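Local coordinates for protein N5-Carboxyaminoimidazole ribonucleotide synthetase (PDB 3ORQ) that catalyses the ATP-dependent conversion of 5-aminoimidazole ribonucleotide and bicarbonate to N5-carboxyaminoimidazole ribonucleotide, at residues Gly12-Ile17 / Gly35-Val40; Val76-Phe81 / Ile98-Gln103; Lys193-Thr198 / Phe210-Asn215; Gly252-Glu257 / Asn269-Arg274. All coordinates share one frame; numbering follows the deposited sequence.

Interaction 1 (Gly12-Ile17 / Gly35-Val40); sequences GATIGI and GYKVVV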
# COMPACT_ATOMS: atom_id res chain seq x y z
N GLY A 12 1.00 -4.50 17.11
CA GLY A 12 0.83 -3.73 18.34
C GLY A 12 2.16 -3.25 18.88
O GLY A 12 2.21 -2.29 19.64
N ALA A 13 3.27 -3.89 18.47
CA ALA A 13 4.57 -3.43 18.93
C ALA A 13 4.95 -2.17 18.16
O ALA A 13 4.30 -1.83 17.14
CB ALA A 13 5.60 -4.49 18.72
N THR A 14 5.98 -1.47 18.64
CA THR A 14 6.41 -0.23 18.04
C THR A 14 7.75 -0.31 17.30
O THR A 14 8.75 -0.78 17.83
CB THR A 14 6.52 0.86 19.12
OG1 THR A 14 5.24 1.01 19.77
CG2 THR A 14 6.93 2.17 18.46
N ILE A 15 7.77 0.21 16.09
CA ILE A 15 8.95 0.19 15.27
C ILE A 15 9.51 1.58 15.17
O ILE A 15 8.80 2.52 14.84
CB ILE A 15 8.62 -0.35 13.85
CG1 ILE A 15 8.07 -1.79 13.94
CG2 ILE A 15 9.84 -0.27 12.93
CD1 ILE A 15 7.69 -2.43 12.54
N GLY A 16 10.79 1.72 15.48
CA GLY A 16 11.50 2.99 15.35
C GLY A 16 12.23 3.08 14.02
O GLY A 16 12.82 2.09 13.58
N ILE A 17 12.15 4.25 13.37
CA ILE A 17 12.81 4.48 12.09
C ILE A 17 13.70 5.70 12.17
O ILE A 17 13.24 6.81 12.41
CB ILE A 17 11.82 4.70 10.90
CG1 ILE A 17 10.90 3.49 10.68
CG2 ILE A 17 12.59 4.91 9.60
CD1 ILE A 17 9.87 3.76 9.52
N GLY A 35 -0.28 -3.35 11.33
CA GLY A 35 -0.68 -3.13 12.73
C GLY A 35 0.45 -2.87 13.72
O GLY A 35 0.27 -3.07 14.92
N TYR A 36 1.61 -2.42 13.23
CA TYR A 36 2.70 -1.91 14.08
C TYR A 36 2.59 -0.38 14.21
O TYR A 36 2.13 0.30 13.28
CB TYR A 36 4.07 -2.28 13.48
CG TYR A 36 4.29 -3.77 13.49
CD1 TYR A 36 4.70 -4.40 14.64
CD2 TYR A 36 4.03 -4.55 12.37
CE1 TYR A 36 4.86 -5.77 14.69
CE2 TYR A 36 4.19 -5.93 12.40
CZ TYR A 36 4.58 -6.53 13.59
OH TYR A 36 4.76 -7.89 13.68
N LYS A 37 2.99 0.14 15.35
CA LYS A 37 3.03 1.56 15.52
C LYS A 37 4.38 2.05 15.03
O LYS A 37 5.34 1.28 14.99
CB LYS A 37 2.81 1.94 16.98
CG LYS A 37 1.50 1.40 17.53
CD LYS A 37 1.49 1.65 19.04
CE LYS A 37 0.21 1.12 19.68
NZ LYS A 37 -0.92 1.92 19.19
N VAL A 38 4.46 3.32 14.67
CA VAL A 38 5.70 3.82 14.08
C VAL A 38 6.12 5.10 14.77
O VAL A 38 5.35 6.05 14.83
CB VAL A 38 5.51 4.15 12.58
CG1 VAL A 38 6.77 4.84 12.04
CG2 VAL A 38 5.21 2.88 11.77
N VAL A 39 7.37 5.12 15.25
CA VAL A 39 8.02 6.35 15.70
C VAL A 39 9.14 6.70 14.71
O VAL A 39 9.97 5.86 14.38
CB VAL A 39 8.62 6.18 17.12
CG1 VAL A 39 9.34 7.42 17.53
CG2 VAL A 39 7.49 5.93 18.12
N VAL A 40 9.17 7.92 14.22
CA VAL A 40 10.17 8.24 13.24
C VAL A 40 11.04 9.44 13.72
O VAL A 40 10.52 10.40 14.33
CB VAL A 40 9.53 8.53 11.83
CG1 VAL A 40 8.54 9.71 11.90
CG2 VAL A 40 10.63 8.86 10.80
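Ile-15 and Val-39 lie in the tightly knit half of this contact, where two parallel strands share regular backbone bonds. Val-39 N gives to Ile-15 O at 3.0 Å, and Ile-17 N to Val-39 O at 2.9 Å; between Ile-15 N and Lys-37 O the bond is almost straight, with an N-H...O angle of 174°. On the face of Ile-15, Ile-17, Val-38 and Val-40 the contact is wholly apolar. Ile-15 places CG1 beside its backbone N (chi1 -61°), and CD1 settles 3.7 Å from Tyr-36 CB; farther along, Ile-17 CD1 touches Val-38 CG1 at 4.1 Å. Met-27, Ala-28 and Ala-31 of helix 22-33 close over this face. Tyr-36 receives Ala-13 O at its ring edge, and its hydroxyl is hydrogen-bonded to Leu-9 O.

The beginning of the contact is the solvent side. Gly-12 is exposed, although Gly-12 N makes a short, bent bond to Gly-35 O (2.7 Å, 145°), and Lys-37 merely passes Thr-14 OG1 with its aliphatic stem before its amine leads away. Gly-35 itself closes helix 22-33 with a Schellman motif. Strand, helix and parallel strand together make the first beta-alpha-beta unit of a Rossmann-like domain.

Interaction 2 (Val76-Phe81 / Ile98-Gln103); sequences VITYEF and IPQGYQ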
# COMPACT_ATOMS: atom_id res chain seq x y z
N VAL A 76 11.68 -2.36 18.36
CA VAL A 76 12.73 -2.64 17.37
C VAL A 76 13.10 -1.34 16.70
O VAL A 76 12.26 -0.48 16.52
CB VAL A 76 12.28 -3.71 16.31
CG1 VAL A 76 11.15 -3.21 15.46
CG2 VAL A 76 13.43 -4.08 15.43
N ILE A 77 14.36 -1.18 16.32
CA ILE A 77 14.77 0.04 15.59
C ILE A 77 15.42 -0.34 14.28
O ILE A 77 16.26 -1.25 14.23
CB ILE A 77 15.71 0.93 16.42
CG1 ILE A 77 15.01 1.50 17.65
CG2 ILE A 77 16.25 2.07 15.61
CD1 ILE A 77 15.99 2.01 18.64
N THR A 78 14.99 0.31 13.20
CA THR A 78 15.60 0.13 11.88
C THR A 78 15.97 1.51 11.35
O THR A 78 15.72 2.52 11.99
CB THR A 78 14.66 -0.60 10.88
OG1 THR A 78 15.34 -0.81 9.63
CG2 THR A 78 13.35 0.20 10.66
N TYR A 79 16.61 1.56 10.19
CA TYR A 79 17.08 2.83 9.69
C TYR A 79 16.78 2.85 8.24
O TYR A 79 16.73 1.80 7.59
CB TYR A 79 18.59 3.04 9.93
CG TYR A 79 19.44 1.83 9.66
CD1 TYR A 79 19.81 1.48 8.36
CD2 TYR A 79 19.87 1.02 10.70
CE1 TYR A 79 20.56 0.31 8.11
CE2 TYR A 79 20.68 -0.14 10.45
CZ TYR A 79 21.00 -0.47 9.17
OH TYR A 79 21.75 -1.56 8.94
N GLU A 80 16.65 4.07 7.73
CA GLU A 80 16.17 4.33 6.41
C GLU A 80 17.33 4.81 5.52
O GLU A 80 17.26 4.73 4.30
CB GLU A 80 15.07 5.41 6.50
CG GLU A 80 14.52 5.87 5.20
CD GLU A 80 14.61 7.36 4.95
OE1 GLU A 80 14.12 7.79 3.90
OE2 GLU A 80 15.19 8.10 5.75
N PHE A 81 18.40 5.30 6.11
CA PHE A 81 19.51 5.78 5.29
C PHE A 81 20.84 5.61 6.05
O PHE A 81 20.87 5.65 7.27
CB PHE A 81 19.26 7.26 4.89
CG PHE A 81 19.71 7.63 3.46
CD1 PHE A 81 18.87 7.37 2.36
CD2 PHE A 81 20.93 8.30 3.23
CE1 PHE A 81 19.27 7.74 1.05
CE2 PHE A 81 21.33 8.68 1.92
CZ PHE A 81 20.50 8.40 0.83
N ILE A 98 18.02 -4.00 17.78
CA ILE A 98 18.34 -3.60 16.40
C ILE A 98 19.00 -4.80 15.71
O ILE A 98 20.23 -4.90 15.64
CB ILE A 98 19.30 -2.38 16.35
CG1 ILE A 98 18.87 -1.29 17.37
CG2 ILE A 98 19.40 -1.77 14.90
CD1 ILE A 98 19.67 0.05 17.25
N PRO A 99 18.19 -5.73 15.21
CA PRO A 99 18.72 -6.95 14.66
C PRO A 99 19.64 -6.67 13.47
O PRO A 99 20.48 -7.50 13.15
CB PRO A 99 17.48 -7.71 14.21
CG PRO A 99 16.35 -7.10 14.94
CD PRO A 99 16.71 -5.68 15.17
N GLN A 100 19.49 -5.52 12.82
CA GLN A 100 20.39 -5.11 11.74
C GLN A 100 21.83 -4.85 12.17
O GLN A 100 22.75 -4.88 11.33
CB GLN A 100 19.83 -3.86 11.03
CG GLN A 100 18.71 -4.16 10.07
CD GLN A 100 18.07 -2.88 9.57
OE1 GLN A 100 17.42 -2.15 10.33
NE2 GLN A 100 18.29 -2.56 8.29
N GLY A 101 22.06 -4.61 13.47
CA GLY A 101 23.46 -4.45 13.97
C GLY A 101 24.05 -3.15 13.46
O GLY A 101 23.31 -2.27 12.97
N TYR A 102 25.36 -2.98 13.59
CA TYR A 102 26.04 -1.76 13.14
C TYR A 102 27.11 -2.07 12.08
O TYR A 102 27.64 -1.16 11.45
CB TYR A 102 26.68 -1.00 14.32
CG TYR A 102 27.80 -1.79 14.96
CD1 TYR A 102 27.51 -2.84 15.85
CD2 TYR A 102 29.13 -1.56 14.62
CE1 TYR A 102 28.52 -3.60 16.43
CE2 TYR A 102 30.16 -2.32 15.20
CZ TYR A 102 29.83 -3.34 16.10
OH TYR A 102 30.83 -4.11 16.68
N GLN A 103 27.40 -3.33 11.86
CA GLN A 103 28.47 -3.71 10.94
C GLN A 103 28.16 -3.27 9.51
O GLN A 103 29.02 -2.76 8.80
CB GLN A 103 28.74 -5.23 10.99
CG GLN A 103 29.89 -5.67 10.09
CD GLN A 103 29.87 -7.17 9.81
OE1 GLN A 103 28.81 -7.78 9.76
NE2 GLN A 103 31.06 -7.76 9.58
O HOH W 1 17.24 -3.32 12.81
O HOH W 2 24.22 -2.06 10.27
O HOH W 3 17.69 -0.55 6.40
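Beside strand 76-79, the outermost strand on its side of the chain's Rossmann-like parallel sheet, a type I turn from Ile-98 to Gly-101 brings Gln-100 against Thr-78 and Tyr-79. The turn is closed by Gly-101 N bonding to Ile-98 O. Gln-100 holds its chain extended beyond CG (chi2 172°), which carries the amide up to the strand. There Thr-78 OG1 donates to Gln-100 OE1 at 2.6 Å, approaching from the flank of the carbonyl (C=O...O angle 124°) and tilted out of its plane; the same hydroxyl oxygen is also hydrogen-bonded to His-294 of helix 290-298. The amide then lies over one face of the Tyr-79 ring, the two planes only 11° apart, with Gln-100 NE2 3.5 Å from Tyr-79 CZ. Toward the start of the strand the contact turns apolar: Ile-77 CB meets Ile-98 CG1 at 4.0 Å, and Val-76 CG2 meets Pro-99 CD at 3.7 Å.

Three waters fill in the bonding. One donates to Ile-77 O and to Gln-100 OE1, each at 2.7 Å, and accepts from Gln-100 N. Another accepts from Gln-100 NE2 at 2.8 Å and donates to Tyr-79 O; a third links Tyr-79 OH to Gly-101 O. With two donors on its oxygen and an acceptor on its nitrogen, the buried amide has a defined orientation, held flat by the stack and kept from turning over by its bonds.

Interaction 3 (Lys193-Thr198 / Phe210-Asn215); sequences KEVSLT and FPLQEN. With ADP (adenosine-5'-diphosphate), chain D.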
# COMPACT_ATOMS: atom_id res chain seq x y z
N LYS A 193 25.04 -2.98 -19.48
CA LYS A 193 23.83 -2.96 -18.65
C LYS A 193 24.21 -2.84 -17.18
O LYS A 193 25.25 -3.33 -16.76
CB LYS A 193 23.02 -4.25 -18.88
CG LYS A 193 22.22 -4.31 -20.17
CD LYS A 193 20.74 -4.20 -19.88
CE LYS A 193 19.92 -5.10 -20.80
NZ LYS A 193 19.82 -4.62 -22.21
N GLU A 194 23.35 -2.17 -16.42
CA GLU A 194 23.40 -2.25 -14.96
C GLU A 194 22.20 -2.98 -14.40
O GLU A 194 21.06 -2.77 -14.85
CB GLU A 194 23.49 -0.88 -14.33
CG GLU A 194 24.77 -0.14 -14.69
CD GLU A 194 24.85 1.18 -14.03
OE1 GLU A 194 24.76 2.18 -14.74
OE2 GLU A 194 24.97 1.22 -12.80
N VAL A 195 22.43 -3.84 -13.42
CA VAL A 195 21.34 -4.53 -12.76
C VAL A 195 21.52 -4.44 -11.26
O VAL A 195 22.61 -4.07 -10.78
CB VAL A 195 21.21 -6.05 -13.16
CG1 VAL A 195 21.00 -6.17 -14.65
CG2 VAL A 195 22.41 -6.86 -12.68
N SER A 196 20.47 -4.79 -10.54
CA SER A 196 20.55 -4.88 -9.08
C SER A 196 19.66 -6.00 -8.60
O SER A 196 18.75 -6.45 -9.30
CB SER A 196 20.14 -3.56 -8.42
OG SER A 196 18.75 -3.30 -8.54
N LEU A 197 19.95 -6.47 -7.39
CA LEU A 197 19.26 -7.59 -6.79
C LEU A 197 18.86 -7.13 -5.39
O LEU A 197 19.69 -6.81 -4.55
CB LEU A 197 20.20 -8.78 -6.71
CG LEU A 197 19.54 -10.11 -6.35
CD1 LEU A 197 18.51 -10.54 -7.38
CD2 LEU A 197 20.60 -11.18 -6.18
N THR A 198 17.56 -7.03 -5.17
CA THR A 198 17.05 -6.66 -3.85
C THR A 198 16.78 -7.95 -3.04
O THR A 198 16.29 -8.93 -3.60
CB THR A 198 15.85 -5.78 -4.03
OG1 THR A 198 16.30 -4.53 -4.62
CG2 THR A 198 15.14 -5.53 -2.66
N PHE A 210 14.06 -10.79 -4.56
CA PHE A 210 13.16 -10.20 -5.53
C PHE A 210 13.68 -10.47 -6.94
O PHE A 210 14.85 -10.81 -7.11
CB PHE A 210 13.06 -8.67 -5.25
CG PHE A 210 12.23 -8.35 -4.03
CD1 PHE A 210 12.76 -8.54 -2.75
CD2 PHE A 210 10.89 -7.94 -4.14
CE1 PHE A 210 11.97 -8.31 -1.61
CE2 PHE A 210 10.09 -7.72 -2.99
CZ PHE A 210 10.62 -7.90 -1.74
N PRO A 211 12.82 -10.33 -7.96
CA PRO A 211 13.27 -10.45 -9.36
C PRO A 211 14.42 -9.48 -9.67
O PRO A 211 14.40 -8.33 -9.25
CB PRO A 211 12.02 -10.04 -10.17
CG PRO A 211 10.85 -9.84 -9.12
CD PRO A 211 11.34 -10.42 -7.82
N LEU A 212 15.40 -9.94 -10.44
CA LEU A 212 16.50 -9.10 -10.92
C LEU A 212 15.95 -7.91 -11.66
O LEU A 212 15.01 -8.02 -12.44
CB LEU A 212 17.41 -9.91 -11.83
CG LEU A 212 18.77 -9.29 -12.10
CD1 LEU A 212 19.73 -9.29 -10.85
CD2 LEU A 212 19.41 -9.94 -13.39
N GLN A 213 16.50 -6.74 -11.39
CA GLN A 213 15.98 -5.54 -11.98
C GLN A 213 17.05 -4.85 -12.81
O GLN A 213 18.24 -4.93 -12.50
CB GLN A 213 15.35 -4.60 -10.91
CG GLN A 213 16.10 -4.42 -9.62
CD GLN A 213 15.37 -4.91 -8.37
OE1 GLN A 213 14.34 -5.57 -8.41
NE2 GLN A 213 15.97 -4.61 -7.24
N GLU A 214 16.62 -4.22 -13.90
CA GLU A 214 17.53 -3.60 -14.85
C GLU A 214 17.41 -2.07 -14.76
O GLU A 214 16.32 -1.51 -14.81
CB GLU A 214 17.22 -4.08 -16.27
CG GLU A 214 17.96 -3.32 -17.33
CD GLU A 214 17.48 -3.61 -18.74
OE1 GLU A 214 17.82 -2.78 -19.63
OE2 GLU A 214 16.78 -4.62 -18.96
N ASN A 215 18.55 -1.41 -14.66
CA ASN A 215 18.61 -0.02 -14.23
C ASN A 215 19.38 0.86 -15.22
O ASN A 215 20.60 0.65 -15.51
CB ASN A 215 19.26 0.07 -12.84
CG ASN A 215 18.48 -0.72 -11.79
OD1 ASN A 215 17.25 -0.78 -11.84
ND2 ASN A 215 19.19 -1.31 -10.83
PB ADP D . 26.29 6.62 -6.29
O1B ADP D . 26.68 5.87 -5.05
O2B ADP D . 25.06 6.20 -7.04
O3B ADP D . 26.38 8.11 -6.08
PA ADP D . 27.86 4.96 -7.98
O1A ADP D . 29.26 4.60 -7.54
O2A ADP D . 26.75 3.96 -7.75
O3A ADP D . 27.47 6.40 -7.37
O5' ADP D . 27.84 5.32 -9.55
C5' ADP D . 26.72 5.93 -10.16
C4' ADP D . 26.73 5.60 -11.64
O4' ADP D . 27.96 6.05 -12.27
C3' ADP D . 26.65 4.09 -11.91
O3' ADP D . 25.31 3.58 -11.97
C2' ADP D . 27.34 3.97 -13.26
O2' ADP D . 26.41 4.11 -14.32
C1' ADP D . 28.36 5.11 -13.28
N9 ADP D . 29.62 4.47 -12.86
C8 ADP D . 30.09 4.44 -11.59
N7 ADP D . 31.25 3.75 -11.50
C5 ADP D . 31.54 3.35 -12.77
C6 ADP D . 32.64 2.58 -13.40
N6 ADP D . 33.66 2.12 -12.62
N1 ADP D . 32.56 2.36 -14.73
C2 ADP D . 31.53 2.82 -15.49
N3 ADP D . 30.49 3.52 -14.98
C4 ADP D . 30.46 3.81 -13.65
O HOH W 4 16.01 -8.05 -7.17
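Thr-198 O sits at the edge of the Phe-210 ring, in its plane and 3.7 Å from Phe-210 CD1; Thr-198 CG2 meets that same CD1 at 3.8 Å. A second flat group, the Glu-194 carboxylate, takes the ADP ribose two-handed: O2' of ADP donates to Glu-194 OE1 at 2.6 Å and O3' of ADP to Glu-194 OE2 at 2.5 Å. An extended chain (chi2 -178°) lets Glu-194 reach that far, and His-217 adds a weak bond to OE1. The Glu-214 carboxylate lies across CD and CE of Lys-193; its OE1 is only in long salt-bridge range of Lys-193 NZ (3.7 Å), its stronger charged partner being Arg-230.

These groups ride on the antiparallel hairpin of strands 191-201 and 207-218 in the ATP-grasp domain. Ser-196 and Gln-213 form a hydrogen-bonded pair, Ser-196 N to Gln-213 O at 3.0 Å and Gln-213 N to Ser-196 O at 3.1 Å. Past this pair direct bonding is interrupted: one water accepts from Thr-198 N and donates to Pro-211 O, before Phe-210 N bonds Thr-198 O. On the Val-195 side, Leu-212 CD1 packs against Leu-197 CD1 at 3.9 Å, with helix 234-245 covering both leucines.

Interaction 4 (Gly252-Glu257 / Asn269-Arg274); sequences GTFTVE and NEIAPR. With MG (magnesium ion), chain C; ADP (adenosine-5'-diphosphate), chain D.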
# COMPACT_ATOMS: atom_id res chain seq x y z
N GLY A 252 16.71 -7.58 7.36
CA GLY A 252 15.81 -6.73 6.58
C GLY A 252 16.24 -6.67 5.10
O GLY A 252 17.00 -7.50 4.61
N THR A 253 15.78 -5.65 4.39
CA THR A 253 16.08 -5.55 2.97
C THR A 253 17.40 -4.85 2.72
O THR A 253 17.71 -3.83 3.36
CB THR A 253 14.90 -4.85 2.26
OG1 THR A 253 13.78 -5.75 2.32
CG2 THR A 253 15.21 -4.50 0.78
N PHE A 254 18.20 -5.39 1.80
CA PHE A 254 19.39 -4.67 1.29
C PHE A 254 19.45 -4.88 -0.21
O PHE A 254 18.75 -5.74 -0.74
CB PHE A 254 20.67 -5.13 2.00
CG PHE A 254 20.99 -6.57 1.80
CD1 PHE A 254 20.32 -7.55 2.52
CD2 PHE A 254 21.94 -6.96 0.89
CE1 PHE A 254 20.59 -8.92 2.33
CE2 PHE A 254 22.23 -8.34 0.68
CZ PHE A 254 21.54 -9.31 1.41
N THR A 255 20.22 -4.07 -0.90
CA THR A 255 20.29 -4.16 -2.36
C THR A 255 21.74 -4.13 -2.85
O THR A 255 22.52 -3.29 -2.43
CB THR A 255 19.51 -3.00 -3.02
OG1 THR A 255 18.16 -2.99 -2.54
CG2 THR A 255 19.50 -3.13 -4.57
N VAL A 256 22.08 -5.03 -3.76
CA VAL A 256 23.41 -5.07 -4.37
C VAL A 256 23.26 -4.58 -5.80
O VAL A 256 22.45 -5.12 -6.56
CB VAL A 256 23.97 -6.52 -4.37
CG1 VAL A 256 25.42 -6.61 -4.96
CG2 VAL A 256 23.92 -7.11 -2.99
N GLU A 257 24.05 -3.55 -6.15
CA GLU A 257 24.15 -3.02 -7.52
C GLU A 257 25.31 -3.65 -8.27
O GLU A 257 26.40 -3.74 -7.72
CB GLU A 257 24.42 -1.52 -7.49
CG GLU A 257 23.26 -0.67 -7.06
CD GLU A 257 23.56 0.81 -7.16
OE1 GLU A 257 24.55 1.23 -7.84
OE2 GLU A 257 22.81 1.59 -6.56
N ASN A 269 29.18 -3.55 -7.90
CA ASN A 269 29.47 -2.14 -7.71
C ASN A 269 29.42 -1.68 -6.26
O ASN A 269 30.41 -1.24 -5.69
CB ASN A 269 28.54 -1.26 -8.56
CG ASN A 269 28.72 0.26 -8.26
OD1 ASN A 269 29.82 0.73 -7.92
ND2 ASN A 269 27.62 1.03 -8.37
N GLU A 270 28.23 -1.73 -5.66
CA GLU A 270 28.05 -1.25 -4.30
C GLU A 270 26.84 -1.92 -3.64
O GLU A 270 25.99 -2.48 -4.33
CB GLU A 270 27.89 0.28 -4.29
CG GLU A 270 26.54 0.82 -4.84
CD GLU A 270 26.51 2.34 -5.07
OE1 GLU A 270 27.56 3.03 -4.85
OE2 GLU A 270 25.42 2.86 -5.50
N ILE A 271 26.77 -1.84 -2.31
CA ILE A 271 25.64 -2.38 -1.55
C ILE A 271 24.97 -1.29 -0.67
O ILE A 271 25.65 -0.56 0.06
CB ILE A 271 26.07 -3.53 -0.65
CG1 ILE A 271 27.04 -4.47 -1.36
CG2 ILE A 271 24.84 -4.30 -0.10
CD1 ILE A 271 27.60 -5.58 -0.41
N ALA A 272 23.63 -1.23 -0.76
CA ALA A 272 22.79 -0.36 0.07
C ALA A 272 22.12 -1.23 1.12
O ALA A 272 21.37 -2.15 0.78
CB ALA A 272 21.75 0.36 -0.78
N PRO A 273 22.41 -0.98 2.42
CA PRO A 273 21.87 -1.77 3.53
C PRO A 273 20.45 -1.27 3.87
O PRO A 273 20.11 -0.98 5.04
CB PRO A 273 22.85 -1.47 4.64
CG PRO A 273 23.26 0.02 4.35
CD PRO A 273 23.26 0.14 2.88
N ARG A 274 19.62 -1.17 2.83
CA ARG A 274 18.27 -0.64 3.01
C ARG A 274 17.46 -1.03 1.80
O ARG A 274 18.03 -1.49 0.80
CB ARG A 274 18.31 0.89 3.17
CG ARG A 274 19.23 1.53 2.12
CD ARG A 274 19.08 3.04 2.01
NE ARG A 274 20.06 3.55 1.07
CZ ARG A 274 19.88 3.57 -0.25
NH1 ARG A 274 18.75 3.13 -0.78
NH2 ARG A 274 20.84 4.06 -1.05
MG MG C . 24.52 3.67 -7.31
PB ADP D . 26.29 6.62 -6.29
O1B ADP D . 26.68 5.87 -5.05
O2B ADP D . 25.06 6.20 -7.04
O3B ADP D . 26.38 8.11 -6.08
PA ADP D . 27.86 4.96 -7.98
O1A ADP D . 29.26 4.60 -7.54
O2A ADP D . 26.75 3.96 -7.75
O3A ADP D . 27.47 6.40 -7.37
O5' ADP D . 27.84 5.32 -9.55
C5' ADP D . 26.72 5.93 -10.16
C4' ADP D . 26.73 5.60 -11.64
O4' ADP D . 27.96 6.05 -12.27
C3' ADP D . 26.65 4.09 -11.91
O3' ADP D . 25.31 3.58 -11.97
C2' ADP D . 27.34 3.97 -13.26
O2' ADP D . 26.41 4.11 -14.32
C1' ADP D . 28.36 5.11 -13.28
N9 ADP D . 29.62 4.47 -12.86
C8 ADP D . 30.09 4.44 -11.59
N7 ADP D . 31.25 3.75 -11.50
C5 ADP D . 31.54 3.35 -12.77
C6 ADP D . 32.64 2.58 -13.40
N6 ADP D . 33.66 2.12 -12.62
N1 ADP D . 32.56 2.36 -14.73
C2 ADP D . 31.53 2.82 -15.49
N3 ADP D . 30.49 3.52 -14.98
C4 ADP D . 30.46 3.81 -13.65
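Glu-257 and Glu-270 face one magnesium ion from adjacent strands, their side chains side by side and pointing the same way, with carboxylate planes 54° apart. The metal bonds run from Glu-257 OE1 at 2.5 Å, with Glu-257 OE2 more distant at 2.8 Å, and Glu-270 OE2 at 2.2 Å; O2A of ADP is a further ligand at 2.3 Å from the magnesium. His-276 hydrogen-bonds Glu-257 OE2, a second-shell hold.

Among the hydrogen bonds, Asn-269, its CG anti to the backbone N (chi1 174°), donates from ND2 to ADP O2A at 3.1 Å and weakly to Glu-257 OE1. Asn-269 N bonds Glu-257 O at 2.8 Å, whereas Glu-270 N reaches that oxygen only weakly: both residues face Glu-257 in a classic beta bulge, consistent with amide and carboxylate both turning to the nucleotide and its magnesium. Beyond the bulge, Thr-255 and Ala-272 form a hydrogen-bonded pair.

Apolar packing occupies the opposite face, where Ile-271 CG2 touches Phe-254 CD2 and Val-256 CG2, both at 4.1 Å. Helix 234-245 lies against this face through Val-241, Ile-244 and Ile-245, and helix 103-109 reaches Ile-271 through Leu-108, while strand 191-201 flanks strand 252-261 on its other edge.

How the interactions relate
The four contacts follow one another along the chain and fall in two domains. Interactions 1 and 2, with centres 14 Å apart, share the parallel sheet of the preATP-grasp domain, where strand 14-18 lies between strands 37-42 and 76-79. Interactions 3 and 4 are 11 Å apart in the ATP-grasp domain: their hairpins adjoin in one antiparallel sheet through strands 191-201 and 252-261, and together they grip the ribose and the magnesium-bound phosphate of one ADP. Interactions 2 and 4 bridge the domains, Tyr-79 and Gln-100 meeting Pro-273 and Phe-81 meeting Arg-274. The end of segment 269-274 away from the magnesium is thereby packed against the Rossmann-like part, while interaction 1 lies about 23 Å from interaction 4 between centres.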